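Local coordinates for conserved hypothetical protein (Bacteroides thetaiotaomicron, PDB 2FB6), which is of unknown function but folds as a small alpha/beta protein around a parallel beta-sheet, and is probably related to DsrE-type proteins, at residues N43-G48 and R98-P103. Residues are numbered along the deposited sequence; the frame is centred on the assembly and turned at random.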
loop_
_atom_site.group_PDB
_atom_site.type_symbol
_atom_site.label_atom_id
_atom_site.label_comp_id
_atom_site.label_asym_id
_atom_site.label_seq_id
_atom_site.Cartn_x
_atom_site.Cartn_y
_atom_site.Cartn_z
ATOM N N ASN A 43 2.064 5.810 2.375
ATOM C CA ASN A 43 2.666 4.655 1.726
ATOM C C ASN A 43 1.884 3.396 2.083
ATOM O O ASN A 43 1.601 3.162 3.260
ATOM C CB ASN A 43 4.116 4.487 2.196
ATOM C CG ASN A 43 4.802 3.290 1.554
ATOM O OD1 ASN A 43 5.290 2.388 2.247
ATOM N ND2 ASN A 43 4.852 3.279 0.229
ATOM N N ILE A 44 1.561 2.590 1.075
ATOM C CA ILE A 44 0.827 1.350 1.305
ATOM C C ILE A 44 1.711 0.190 0.889
ATOM O O ILE A 44 2.271 0.206 -0.201
ATOM C CB ILE A 44 -0.514 1.319 0.521
ATOM C CG1 ILE A 44 -1.417 2.502 0.963
ATOM C CG2 ILE A 44 -1.208 -0.057 0.732
ATOM C CD1 ILE A 44 -2.721 2.604 0.242
ATOM N N ILE A 45 1.844 -0.789 1.780
ATOM C CA ILE A 45 2.647 -1.987 1.523
ATOM C C ILE A 45 1.691 -3.156 1.280
ATOM O O ILE A 45 0.906 -3.507 2.151
ATOM C CB ILE A 45 3.547 -2.337 2.728
ATOM C CG1 ILE A 45 4.433 -1.147 3.135
ATOM C CG2 ILE A 45 4.369 -3.591 2.406
ATOM C CD1 ILE A 45 5.022 -1.331 4.529
ATOM N N LEU A 46 1.767 -3.735 0.087
ATOM C CA LEU A 46 0.983 -4.919 -0.254
ATOM C C LEU A 46 1.785 -6.166 0.070
ATOM O O LEU A 46 2.811 -6.427 -0.550
ATOM C CB LEU A 46 0.652 -4.921 -1.743
ATOM C CG LEU A 46 -0.450 -3.978 -2.192
ATOM C CD1 LEU A 46 -0.537 -3.950 -3.698
ATOM C CD2 LEU A 46 -1.763 -4.447 -1.607
ATOM N N TRP A 47 1.324 -6.955 1.039
ATOM C CA TRP A 47 2.118 -8.098 1.477
ATOM C C TRP A 47 1.185 -9.089 2.143
ATOM O O TRP A 47 0.585 -8.769 3.163
ATOM C CB TRP A 47 3.169 -7.604 2.483
ATOM C CG TRP A 47 4.271 -8.573 2.799
ATOM C CD1 TRP A 47 4.285 -9.921 2.582
ATOM C CD2 TRP A 47 5.506 -8.254 3.434
ATOM N NE1 TRP A 47 5.466 -10.461 3.040
ATOM C CE2 TRP A 47 6.237 -9.452 3.554
ATOM C CE3 TRP A 47 6.083 -7.058 3.891
ATOM C CZ2 TRP A 47 7.509 -9.499 4.142
ATOM C CZ3 TRP A 47 7.356 -7.108 4.464
ATOM C CH2 TRP A 47 8.047 -8.307 4.576
ATOM N N GLY A 48 1.091 -10.297 1.584
ATOM C CA GLY A 48 0.179 -11.325 2.118
ATOM C C GLY A 48 -0.973 -11.602 1.175
ATOM O O GLY A 48 -0.816 -11.483 -0.034
ATOM N N ARG A 98 9.409 -4.708 -4.922
ATOM C CA ARG A 98 10.765 -4.818 -4.410
ATOM C C ARG A 98 10.808 -5.728 -3.196
ATOM O O ARG A 98 9.774 -6.027 -2.588
ATOM C CB ARG A 98 11.333 -3.437 -4.084
ATOM C CG ARG A 98 10.719 -2.755 -2.914
ATOM C CD ARG A 98 11.593 -1.546 -2.588
ATOM N NE ARG A 98 10.958 -0.695 -1.613
ATOM C CZ ARG A 98 11.587 0.243 -0.912
ATOM N NH1 ARG A 98 12.897 0.448 -1.044
ATOM N NH2 ARG A 98 10.900 0.958 -0.044
ATOM N N TYR A 99 12.011 -6.173 -2.837
ATOM C CA TYR A 99 12.155 -7.005 -1.640
ATOM C C TYR A 99 11.878 -6.141 -0.412
ATOM O O TYR A 99 12.473 -5.081 -0.263
ATOM C CB TYR A 99 13.533 -7.680 -1.614
ATOM C CG TYR A 99 13.660 -8.704 -2.720
ATOM C CD1 TYR A 99 12.769 -9.770 -2.810
ATOM C CD2 TYR A 99 14.660 -8.596 -3.686
ATOM C CE1 TYR A 99 12.860 -10.716 -3.848
ATOM C CE2 TYR A 99 14.772 -9.551 -4.719
ATOM C CZ TYR A 99 13.863 -10.600 -4.778
ATOM O OH TYR A 99 13.924 -11.547 -5.778
HETATM N N MSE A 100 10.926 -6.580 0.417
HETATM C CA MSE A 100 10.319 -5.694 1.419
HETATM C C MSE A 100 10.848 -5.846 2.839
HETATM O O MSE A 100 10.430 -5.100 3.726
HETATM C CB MSE A 100 8.789 -5.874 1.424
HETATM C CG MSE A 100 8.069 -5.080 0.371
HETATM SE SE MSE A 100 8.365 -3.164 0.565
HETATM C CE MSE A 100 7.899 -2.855 2.392
ATOM N N GLY A 101 11.764 -6.785 3.060
ATOM C CA GLY A 101 12.246 -7.045 4.419
ATOM C C GLY A 101 12.969 -5.871 5.048
ATOM O O GLY A 101 12.670 -5.461 6.191
ATOM N N ILE A 102 13.913 -5.307 4.297
ATOM C CA ILE A 102 14.659 -4.150 4.793
ATOM C C ILE A 102 13.751 -2.923 4.938
ATOM O O ILE A 102 13.758 -2.294 5.988
ATOM C CB ILE A 102 15.913 -3.858 3.909
ATOM C CG1 ILE A 102 16.922 -4.993 4.040
ATOM C CG2 ILE A 102 16.548 -2.497 4.266
ATOM C CD1 ILE A 102 17.359 -5.251 5.444
ATOM N N PRO A 103 12.991 -2.567 3.887
ATOM C CA PRO A 103 12.081 -1.434 4.055
ATOM C C PRO A 103 11.153 -1.534 5.271
ATOM O O PRO A 103 11.044 -0.567 6.040
ATOM C CB PRO A 103 11.304 -1.410 2.732
ATOM C CG PRO A 103 12.280 -1.965 1.738
ATOM C CD PRO A 103 13.002 -3.053 2.487
#
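Met100, a selenomethionine here, reaches from the loop before helix 101-109 to meet Ile45 of strand 41-46 with its tip and Trp47, just beyond the strand's end, with its base. Its CB rests against the six-membered part of the indole, 3.6 Å from Trp47 CZ3 and 3.8 Å from Trp47 CE3. CG and SE only bridge, with no close partner in 43-48; bends at chi2 (-60°) and chi3 (-53°) bring the methyl to Ile45. There CE lies 3.6 Å from Ile45 CG2 and 3.9 Å from both Ile45 CG1 and Ile45 CD1, so the methyl touches all three outer carbons of the isoleucine. The fold is a parallel alpha/beta sandwich in which 41-46 is the central strand of five; helix 101-109 belongs to the crossover from edge strand 96-98 to 113-116 at the other edge, and this contact joins the start of the helix to the end of the central strand. Trp47 CG is anti to the backbone N (chi1 -166°), which sets the indole out toward Met100. The indole also approaches the Met100 carbonyl, with Trp47 CZ3 3.7 Å from Met100 O, and the Trp47 side chain also touches Cys77, Cys80 and Leu104. With an alanine in place of Trp47, Met100 CB is likely to lose its indole neighbour, leaving a gap between loop and strand end. Ile45 is buried, bordered by Thr11 and Leu13 of strand 9-14 and by Tyr107 of the helix.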